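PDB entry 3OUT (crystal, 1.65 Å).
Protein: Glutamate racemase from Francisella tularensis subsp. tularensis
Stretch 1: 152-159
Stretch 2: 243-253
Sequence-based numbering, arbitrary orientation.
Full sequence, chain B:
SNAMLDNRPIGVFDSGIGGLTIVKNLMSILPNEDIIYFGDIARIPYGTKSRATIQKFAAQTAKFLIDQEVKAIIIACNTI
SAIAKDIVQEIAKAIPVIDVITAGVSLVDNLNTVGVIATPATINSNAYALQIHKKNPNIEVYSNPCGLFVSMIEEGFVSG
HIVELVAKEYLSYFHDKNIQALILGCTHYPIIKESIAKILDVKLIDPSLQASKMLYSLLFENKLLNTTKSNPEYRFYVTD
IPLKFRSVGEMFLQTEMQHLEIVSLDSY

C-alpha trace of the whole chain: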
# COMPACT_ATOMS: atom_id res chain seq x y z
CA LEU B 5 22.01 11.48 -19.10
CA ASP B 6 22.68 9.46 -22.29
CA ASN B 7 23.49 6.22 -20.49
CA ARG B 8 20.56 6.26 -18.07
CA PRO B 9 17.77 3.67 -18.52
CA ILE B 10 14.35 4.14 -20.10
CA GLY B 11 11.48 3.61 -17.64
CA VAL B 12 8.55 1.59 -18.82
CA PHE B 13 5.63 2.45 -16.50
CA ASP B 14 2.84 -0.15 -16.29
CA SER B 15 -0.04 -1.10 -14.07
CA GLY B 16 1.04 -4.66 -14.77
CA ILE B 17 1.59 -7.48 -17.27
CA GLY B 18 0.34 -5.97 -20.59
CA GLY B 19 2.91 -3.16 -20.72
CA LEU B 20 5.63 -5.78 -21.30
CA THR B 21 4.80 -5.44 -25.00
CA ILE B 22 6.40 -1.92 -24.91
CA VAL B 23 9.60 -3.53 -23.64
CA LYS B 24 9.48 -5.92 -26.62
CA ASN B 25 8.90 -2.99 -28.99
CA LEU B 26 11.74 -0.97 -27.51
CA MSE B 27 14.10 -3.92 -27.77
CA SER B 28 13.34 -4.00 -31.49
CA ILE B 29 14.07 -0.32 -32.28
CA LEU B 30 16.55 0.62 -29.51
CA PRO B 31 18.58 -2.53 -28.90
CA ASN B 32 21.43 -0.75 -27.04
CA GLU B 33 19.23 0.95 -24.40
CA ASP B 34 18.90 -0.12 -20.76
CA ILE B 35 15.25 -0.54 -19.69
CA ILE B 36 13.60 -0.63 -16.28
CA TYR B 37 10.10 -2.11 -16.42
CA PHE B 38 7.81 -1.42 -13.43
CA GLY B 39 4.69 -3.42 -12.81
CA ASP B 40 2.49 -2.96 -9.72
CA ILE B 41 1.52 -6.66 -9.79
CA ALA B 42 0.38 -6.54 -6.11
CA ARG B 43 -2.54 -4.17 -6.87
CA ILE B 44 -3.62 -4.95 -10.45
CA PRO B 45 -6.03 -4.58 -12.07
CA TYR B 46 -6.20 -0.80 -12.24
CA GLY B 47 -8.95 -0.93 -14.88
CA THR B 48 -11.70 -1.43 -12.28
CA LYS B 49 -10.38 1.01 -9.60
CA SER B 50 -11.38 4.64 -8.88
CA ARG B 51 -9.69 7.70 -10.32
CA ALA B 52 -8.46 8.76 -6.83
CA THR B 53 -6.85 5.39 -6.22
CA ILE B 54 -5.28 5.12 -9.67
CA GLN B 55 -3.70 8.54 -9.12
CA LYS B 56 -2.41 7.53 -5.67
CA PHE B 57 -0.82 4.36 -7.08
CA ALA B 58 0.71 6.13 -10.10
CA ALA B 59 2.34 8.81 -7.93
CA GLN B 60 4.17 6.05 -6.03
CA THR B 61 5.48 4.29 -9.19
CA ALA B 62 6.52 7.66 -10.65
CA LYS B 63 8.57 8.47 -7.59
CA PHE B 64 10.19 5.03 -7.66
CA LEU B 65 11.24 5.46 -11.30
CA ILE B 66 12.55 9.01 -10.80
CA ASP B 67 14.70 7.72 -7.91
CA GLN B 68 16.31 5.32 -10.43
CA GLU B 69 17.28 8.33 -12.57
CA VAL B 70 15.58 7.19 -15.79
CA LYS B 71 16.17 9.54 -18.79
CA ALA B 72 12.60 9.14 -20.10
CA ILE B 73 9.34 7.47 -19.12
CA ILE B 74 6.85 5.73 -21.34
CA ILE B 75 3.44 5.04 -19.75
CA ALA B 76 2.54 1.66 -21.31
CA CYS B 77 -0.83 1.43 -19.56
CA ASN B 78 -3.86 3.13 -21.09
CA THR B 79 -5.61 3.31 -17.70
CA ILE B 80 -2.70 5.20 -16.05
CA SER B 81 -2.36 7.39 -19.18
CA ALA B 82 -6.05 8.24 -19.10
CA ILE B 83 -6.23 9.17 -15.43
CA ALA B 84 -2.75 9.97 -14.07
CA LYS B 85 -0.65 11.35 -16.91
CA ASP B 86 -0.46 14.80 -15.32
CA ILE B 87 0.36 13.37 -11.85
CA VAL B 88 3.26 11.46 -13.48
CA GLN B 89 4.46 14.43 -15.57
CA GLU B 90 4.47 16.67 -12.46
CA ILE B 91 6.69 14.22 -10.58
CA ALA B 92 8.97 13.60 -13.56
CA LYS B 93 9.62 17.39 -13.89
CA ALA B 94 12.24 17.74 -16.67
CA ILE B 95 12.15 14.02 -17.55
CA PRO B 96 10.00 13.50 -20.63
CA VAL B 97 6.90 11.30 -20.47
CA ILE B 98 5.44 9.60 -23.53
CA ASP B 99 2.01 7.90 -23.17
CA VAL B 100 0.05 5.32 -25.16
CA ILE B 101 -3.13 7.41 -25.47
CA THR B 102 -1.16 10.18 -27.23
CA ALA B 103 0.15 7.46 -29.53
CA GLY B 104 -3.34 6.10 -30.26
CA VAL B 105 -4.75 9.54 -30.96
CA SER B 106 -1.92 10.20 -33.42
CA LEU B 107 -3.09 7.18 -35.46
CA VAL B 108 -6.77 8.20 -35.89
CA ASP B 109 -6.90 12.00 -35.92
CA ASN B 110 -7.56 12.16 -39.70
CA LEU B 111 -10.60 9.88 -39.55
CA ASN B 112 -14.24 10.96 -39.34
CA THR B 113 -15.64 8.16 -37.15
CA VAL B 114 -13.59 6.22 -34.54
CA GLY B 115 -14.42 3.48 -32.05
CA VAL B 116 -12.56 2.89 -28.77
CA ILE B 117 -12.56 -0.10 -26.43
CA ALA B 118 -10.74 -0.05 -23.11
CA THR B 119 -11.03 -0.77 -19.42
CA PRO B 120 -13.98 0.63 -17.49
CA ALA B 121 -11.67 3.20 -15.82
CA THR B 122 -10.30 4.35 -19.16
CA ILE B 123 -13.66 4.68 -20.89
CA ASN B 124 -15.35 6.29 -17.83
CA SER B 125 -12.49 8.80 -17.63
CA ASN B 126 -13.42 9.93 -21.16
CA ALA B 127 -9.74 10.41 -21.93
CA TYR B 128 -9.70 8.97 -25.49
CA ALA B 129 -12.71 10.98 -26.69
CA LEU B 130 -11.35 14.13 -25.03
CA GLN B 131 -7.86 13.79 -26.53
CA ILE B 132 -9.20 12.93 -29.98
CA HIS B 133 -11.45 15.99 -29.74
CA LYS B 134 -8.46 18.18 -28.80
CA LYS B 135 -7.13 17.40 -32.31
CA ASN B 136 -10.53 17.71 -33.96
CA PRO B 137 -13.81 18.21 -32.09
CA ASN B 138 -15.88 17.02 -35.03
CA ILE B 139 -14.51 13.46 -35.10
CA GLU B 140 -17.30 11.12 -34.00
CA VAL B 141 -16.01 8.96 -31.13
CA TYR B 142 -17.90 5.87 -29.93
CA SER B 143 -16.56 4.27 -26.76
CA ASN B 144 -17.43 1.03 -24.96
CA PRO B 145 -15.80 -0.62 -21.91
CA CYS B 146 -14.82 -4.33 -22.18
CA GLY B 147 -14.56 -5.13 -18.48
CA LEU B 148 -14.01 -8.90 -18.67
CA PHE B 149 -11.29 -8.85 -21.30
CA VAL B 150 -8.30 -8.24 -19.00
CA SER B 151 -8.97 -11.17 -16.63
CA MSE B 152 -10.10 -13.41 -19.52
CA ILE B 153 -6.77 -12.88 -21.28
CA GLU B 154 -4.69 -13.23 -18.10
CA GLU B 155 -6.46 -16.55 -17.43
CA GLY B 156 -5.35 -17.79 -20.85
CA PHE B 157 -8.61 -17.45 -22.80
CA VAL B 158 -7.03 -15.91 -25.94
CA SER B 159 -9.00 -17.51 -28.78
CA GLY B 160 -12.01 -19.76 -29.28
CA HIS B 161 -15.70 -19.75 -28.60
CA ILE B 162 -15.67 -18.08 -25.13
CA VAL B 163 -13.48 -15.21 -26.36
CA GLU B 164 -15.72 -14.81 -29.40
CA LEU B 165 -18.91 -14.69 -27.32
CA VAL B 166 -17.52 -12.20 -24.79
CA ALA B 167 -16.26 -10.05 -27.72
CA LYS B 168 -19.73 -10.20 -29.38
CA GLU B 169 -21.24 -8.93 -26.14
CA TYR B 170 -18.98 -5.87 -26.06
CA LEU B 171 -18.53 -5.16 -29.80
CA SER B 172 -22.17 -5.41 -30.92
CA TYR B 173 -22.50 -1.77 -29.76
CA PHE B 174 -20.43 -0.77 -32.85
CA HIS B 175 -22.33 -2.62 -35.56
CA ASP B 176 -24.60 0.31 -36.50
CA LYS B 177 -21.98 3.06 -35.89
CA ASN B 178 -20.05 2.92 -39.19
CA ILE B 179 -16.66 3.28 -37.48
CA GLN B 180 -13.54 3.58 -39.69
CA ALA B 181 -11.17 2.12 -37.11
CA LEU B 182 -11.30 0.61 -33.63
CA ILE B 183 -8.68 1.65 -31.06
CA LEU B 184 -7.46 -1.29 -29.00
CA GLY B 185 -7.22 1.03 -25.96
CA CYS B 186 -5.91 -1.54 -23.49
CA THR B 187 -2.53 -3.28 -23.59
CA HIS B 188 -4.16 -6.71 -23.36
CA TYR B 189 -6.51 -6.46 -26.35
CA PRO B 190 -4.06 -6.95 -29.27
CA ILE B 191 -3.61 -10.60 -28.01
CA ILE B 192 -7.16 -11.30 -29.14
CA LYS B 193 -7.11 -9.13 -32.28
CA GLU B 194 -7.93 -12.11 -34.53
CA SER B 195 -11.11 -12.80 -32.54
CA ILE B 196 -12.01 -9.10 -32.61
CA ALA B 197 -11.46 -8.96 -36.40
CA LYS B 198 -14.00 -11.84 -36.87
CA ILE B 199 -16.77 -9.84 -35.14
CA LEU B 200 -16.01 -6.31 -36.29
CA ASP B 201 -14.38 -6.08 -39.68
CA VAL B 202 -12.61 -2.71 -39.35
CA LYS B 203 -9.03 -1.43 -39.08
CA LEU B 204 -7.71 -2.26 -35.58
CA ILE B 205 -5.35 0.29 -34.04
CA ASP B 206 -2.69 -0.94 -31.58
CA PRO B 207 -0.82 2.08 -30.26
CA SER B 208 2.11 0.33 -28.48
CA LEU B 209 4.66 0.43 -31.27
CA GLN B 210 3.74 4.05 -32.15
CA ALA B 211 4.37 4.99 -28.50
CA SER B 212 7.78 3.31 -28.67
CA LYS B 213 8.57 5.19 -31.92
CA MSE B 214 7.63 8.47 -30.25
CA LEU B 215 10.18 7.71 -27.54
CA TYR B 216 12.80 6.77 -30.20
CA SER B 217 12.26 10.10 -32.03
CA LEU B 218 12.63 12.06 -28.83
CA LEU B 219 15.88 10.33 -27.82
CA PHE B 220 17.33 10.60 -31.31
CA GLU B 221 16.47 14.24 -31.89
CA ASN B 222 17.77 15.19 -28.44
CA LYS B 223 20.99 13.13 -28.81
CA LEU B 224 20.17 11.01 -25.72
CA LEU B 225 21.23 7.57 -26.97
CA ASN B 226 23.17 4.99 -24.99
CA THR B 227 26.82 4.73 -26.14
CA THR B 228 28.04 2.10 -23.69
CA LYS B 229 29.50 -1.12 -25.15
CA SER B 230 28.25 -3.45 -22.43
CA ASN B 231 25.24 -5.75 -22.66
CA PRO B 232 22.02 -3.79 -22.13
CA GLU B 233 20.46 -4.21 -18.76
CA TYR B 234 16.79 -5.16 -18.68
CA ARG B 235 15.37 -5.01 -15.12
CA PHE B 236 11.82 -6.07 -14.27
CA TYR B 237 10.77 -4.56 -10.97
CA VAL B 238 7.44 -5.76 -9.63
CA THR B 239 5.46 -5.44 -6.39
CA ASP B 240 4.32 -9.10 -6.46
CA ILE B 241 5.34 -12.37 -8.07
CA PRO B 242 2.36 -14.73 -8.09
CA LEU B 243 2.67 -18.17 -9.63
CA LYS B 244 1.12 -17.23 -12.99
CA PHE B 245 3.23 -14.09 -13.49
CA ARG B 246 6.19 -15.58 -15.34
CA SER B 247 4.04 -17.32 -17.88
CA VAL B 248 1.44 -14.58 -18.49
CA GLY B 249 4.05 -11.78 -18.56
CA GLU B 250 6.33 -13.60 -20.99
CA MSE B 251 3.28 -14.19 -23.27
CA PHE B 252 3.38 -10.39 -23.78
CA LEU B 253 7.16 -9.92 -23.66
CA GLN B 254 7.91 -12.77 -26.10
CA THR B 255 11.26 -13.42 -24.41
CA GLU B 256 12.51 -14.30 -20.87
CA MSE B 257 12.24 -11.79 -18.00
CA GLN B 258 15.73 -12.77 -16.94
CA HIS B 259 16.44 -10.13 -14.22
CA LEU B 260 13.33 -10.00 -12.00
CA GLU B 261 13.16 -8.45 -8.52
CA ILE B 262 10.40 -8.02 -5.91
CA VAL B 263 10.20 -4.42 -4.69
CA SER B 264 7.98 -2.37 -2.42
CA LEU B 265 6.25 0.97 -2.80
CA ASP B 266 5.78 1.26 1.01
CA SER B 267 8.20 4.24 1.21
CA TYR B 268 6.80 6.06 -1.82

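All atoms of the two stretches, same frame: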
# COMPACT_ATOMS: atom_id res chain seq x y z
N MSE B 152 -9.91 -12.35 -18.54
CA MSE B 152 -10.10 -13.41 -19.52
C MSE B 152 -8.75 -13.75 -20.16
O MSE B 152 -8.35 -14.92 -20.23
CB MSE B 152 -11.12 -12.94 -20.60
CG MSE B 152 -11.40 -13.96 -21.61
SE MSE B 152 -12.62 -13.27 -22.97
CE MSE B 152 -11.24 -12.23 -23.91
N ILE B 153 -8.04 -12.71 -20.58
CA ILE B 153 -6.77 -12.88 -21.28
C ILE B 153 -5.69 -13.37 -20.32
O ILE B 153 -4.87 -14.26 -20.64
CB ILE B 153 -6.40 -11.56 -22.03
CG1 ILE B 153 -7.35 -11.38 -23.22
CG2 ILE B 153 -4.94 -11.54 -22.49
CD1 ILE B 153 -7.34 -9.95 -23.75
N GLU B 154 -5.68 -12.82 -19.10
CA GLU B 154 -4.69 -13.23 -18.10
C GLU B 154 -4.91 -14.67 -17.65
O GLU B 154 -3.95 -15.33 -17.23
CB GLU B 154 -4.64 -12.28 -16.91
CG GLU B 154 -4.07 -10.90 -17.32
CD GLU B 154 -3.88 -9.93 -16.19
OE1 GLU B 154 -4.21 -10.27 -15.03
OE2 GLU B 154 -3.39 -8.80 -16.44
N GLU B 155 -6.15 -15.16 -17.75
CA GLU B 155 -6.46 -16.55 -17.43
C GLU B 155 -6.20 -17.50 -18.59
O GLU B 155 -6.45 -18.70 -18.48
CB GLU B 155 -7.90 -16.67 -16.99
CG GLU B 155 -8.20 -15.99 -15.68
CD GLU B 155 -7.42 -16.58 -14.53
OE1 GLU B 155 -7.14 -17.81 -14.55
OE2 GLU B 155 -7.03 -15.81 -13.62
N GLY B 156 -5.75 -16.96 -19.71
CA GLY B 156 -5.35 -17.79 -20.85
C GLY B 156 -6.41 -18.01 -21.90
O GLY B 156 -6.18 -18.81 -22.82
N PHE B 157 -7.56 -17.34 -21.80
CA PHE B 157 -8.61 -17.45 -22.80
C PHE B 157 -8.29 -16.41 -23.87
O PHE B 157 -8.62 -15.24 -23.71
CB PHE B 157 -10.01 -17.23 -22.21
CG PHE B 157 -10.45 -18.26 -21.22
CD1 PHE B 157 -10.16 -18.12 -19.88
CD2 PHE B 157 -11.25 -19.33 -21.60
CE1 PHE B 157 -10.58 -19.04 -18.95
CE2 PHE B 157 -11.70 -20.26 -20.66
CZ PHE B 157 -11.37 -20.11 -19.33
N VAL B 158 -7.62 -16.84 -24.93
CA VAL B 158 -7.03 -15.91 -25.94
C VAL B 158 -7.51 -16.17 -27.38
O VAL B 158 -7.17 -15.43 -28.31
CB VAL B 158 -5.50 -15.90 -25.89
CG1 VAL B 158 -4.99 -15.28 -24.54
CG2 VAL B 158 -4.91 -17.30 -26.16
N SER B 159 -8.31 -17.21 -27.54
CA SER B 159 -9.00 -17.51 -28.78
C SER B 159 -10.08 -18.52 -28.49
O SER B 159 -10.16 -19.05 -27.40
CB SER B 159 -8.02 -18.07 -29.82
OG SER B 159 -7.56 -19.33 -29.39
N LEU B 243 2.23 -17.03 -8.85
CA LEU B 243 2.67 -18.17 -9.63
C LEU B 243 2.47 -18.02 -11.13
O LEU B 243 3.29 -18.49 -11.89
CB LEU B 243 1.92 -19.41 -9.15
CG LEU B 243 2.45 -20.77 -9.42
CD1 LEU B 243 3.87 -20.97 -8.85
CD2 LEU B 243 1.42 -21.76 -8.80
N LYS B 244 1.38 -17.38 -11.56
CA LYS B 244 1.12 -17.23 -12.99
C LYS B 244 1.88 -16.10 -13.66
O LYS B 244 1.79 -15.97 -14.88
CB LYS B 244 -0.39 -17.17 -13.30
CG LYS B 244 -1.01 -18.57 -13.36
CD LYS B 244 -2.33 -18.68 -14.19
CE LYS B 244 -3.56 -18.41 -13.31
NZ LYS B 244 -4.83 -19.09 -13.71
N PHE B 245 2.65 -15.30 -12.91
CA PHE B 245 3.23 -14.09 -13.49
C PHE B 245 4.24 -14.34 -14.61
O PHE B 245 4.21 -13.70 -15.67
CB PHE B 245 3.82 -13.19 -12.40
CG PHE B 245 4.49 -11.96 -12.96
CD1 PHE B 245 3.75 -11.00 -13.62
CD2 PHE B 245 5.85 -11.81 -12.89
CE1 PHE B 245 4.33 -9.86 -14.16
CE2 PHE B 245 6.45 -10.68 -13.42
CZ PHE B 245 5.68 -9.70 -14.09
N ARG B 246 5.17 -15.25 -14.36
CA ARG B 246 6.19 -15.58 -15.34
C ARG B 246 5.56 -15.91 -16.66
O ARG B 246 5.89 -15.31 -17.69
CB ARG B 246 7.04 -16.75 -14.84
CG ARG B 246 8.40 -16.88 -15.50
CD ARG B 246 8.39 -17.42 -16.93
NE ARG B 246 7.66 -18.69 -17.09
CZ ARG B 246 7.23 -19.18 -18.26
NH1 ARG B 246 7.43 -18.52 -19.41
NH2 ARG B 246 6.57 -20.35 -18.28
N SER B 247 4.62 -16.84 -16.64
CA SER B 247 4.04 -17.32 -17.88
C SER B 247 3.17 -16.27 -18.59
O SER B 247 3.26 -16.12 -19.79
CB SER B 247 3.28 -18.62 -17.64
OG SER B 247 2.13 -18.42 -16.86
N VAL B 248 2.34 -15.55 -17.84
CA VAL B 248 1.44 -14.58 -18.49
C VAL B 248 2.27 -13.37 -18.95
O VAL B 248 2.06 -12.86 -20.06
CB VAL B 248 0.23 -14.23 -17.61
CG1 VAL B 248 -0.67 -13.19 -18.30
CG2 VAL B 248 -0.57 -15.46 -17.27
N GLY B 249 3.24 -12.92 -18.15
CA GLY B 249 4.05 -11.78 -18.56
C GLY B 249 4.85 -12.06 -19.81
O GLY B 249 4.95 -11.24 -20.70
N GLU B 250 5.46 -13.25 -19.87
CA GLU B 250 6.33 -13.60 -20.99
C GLU B 250 5.52 -13.88 -22.24
O GLU B 250 6.07 -13.76 -23.34
CB GLU B 250 7.29 -14.73 -20.61
CG GLU B 250 8.30 -14.24 -19.58
CD GLU B 250 9.34 -15.29 -19.19
OE1 GLU B 250 9.31 -16.45 -19.69
OE2 GLU B 250 10.18 -14.95 -18.35
N MSE B 251 4.22 -14.16 -22.10
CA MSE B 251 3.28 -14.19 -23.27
C MSE B 251 3.27 -12.83 -23.98
O MSE B 251 3.27 -12.78 -25.21
CB MSE B 251 1.87 -14.63 -22.86
CG MSE B 251 0.88 -14.75 -23.99
SE MSE B 251 -0.95 -15.15 -23.45
CE MSE B 251 -1.49 -13.50 -22.50
N PHE B 252 3.34 -11.74 -23.22
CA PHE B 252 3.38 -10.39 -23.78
C PHE B 252 4.77 -10.00 -24.20
O PHE B 252 4.93 -9.34 -25.22
CB PHE B 252 2.86 -9.35 -22.76
CG PHE B 252 1.36 -9.37 -22.62
CD1 PHE B 252 0.75 -10.13 -21.66
CD2 PHE B 252 0.56 -8.65 -23.49
CE1 PHE B 252 -0.61 -10.17 -21.51
CE2 PHE B 252 -0.83 -8.69 -23.35
CZ PHE B 252 -1.41 -9.46 -22.37
N LEU B 253 5.77 -10.37 -23.40
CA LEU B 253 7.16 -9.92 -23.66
C LEU B 253 7.75 -10.67 -24.84
O LEU B 253 8.52 -10.12 -25.60
CB LEU B 253 8.04 -10.15 -22.42
CG LEU B 253 9.51 -9.70 -22.54
CD1 LEU B 253 9.62 -8.21 -22.87
CD2 LEU B 253 10.22 -10.01 -21.24
O HOH W 1 -4.72 -19.70 -16.35

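The apolar centre of this contact is built around I153, a buried residue in the last turn of the first helix. Its CA-to-CB bond points sideways to the second stretch, but its beta branch brings a methyl group into play: CG2 lies 4.0 Å from CE of M251 and 4.1 Å from CZ of F252. One small methyl thus serves two partners that sit side by side in sequence on the second helix, both with CA-to-CB bonds directed toward the first stretch. F252, with chi1 in m, sends its ring tip to I153 at an oblique angle. M251 is a selenomethionine, and its t, t, p chain runs out extended before the last torsion turns the terminal methyl. That long, unbranched shape lets it reach two places at once: CE also comes within 3.9 Å of O of I153, while SE lies 4.2 Å from CG1 of V158, which closes the apolar patch beyond the helix end.

One turn before M251 on the same helix, V248 continues the packing. Here the backbones come nearest, with CA of E154 and CA of V248 6.3 Å apart, and a compact side chain suits the narrow gap. V248 CG2 rests 3.4 Å from O of E154, and its CG1 lies 4.2 Å from CG of E154. The glutamate therefore offers its aliphatic stem to the valine, while its OE2 is hydrogen-bonded elsewhere in the structure.

The first helix ends against this surface in a Schellman motif. F157 N bonds to M152 O at 3.0 Å and G156 N to I153 O at 3.0 Å, and G156 takes a positive phi of 95°. At these angles a CB would be jammed against the carbonyl O of E155, so the turn itself calls for glycine.

At the polar edge, K244 and E155 make the single direct hydrogen bond between the stretches, as part of a salt bridge: K244 NZ donates to E155 OE1 at 2.8 Å. E155 starts with its CA-to-CB bond pointing away, but two successive m torsions bring its end nearer. K244 is exposed and long enough to span the remaining distance. A water bridges the same pair, donating to E155 O at 2.9 Å and accepting from K244 NZ at 2.7 Å, so the ammonium meets the E155 side chain directly and its backbone through the water. The contact buries 298 Å² in total, a modest area with apolar packing at the centre and a charge pair at the edge.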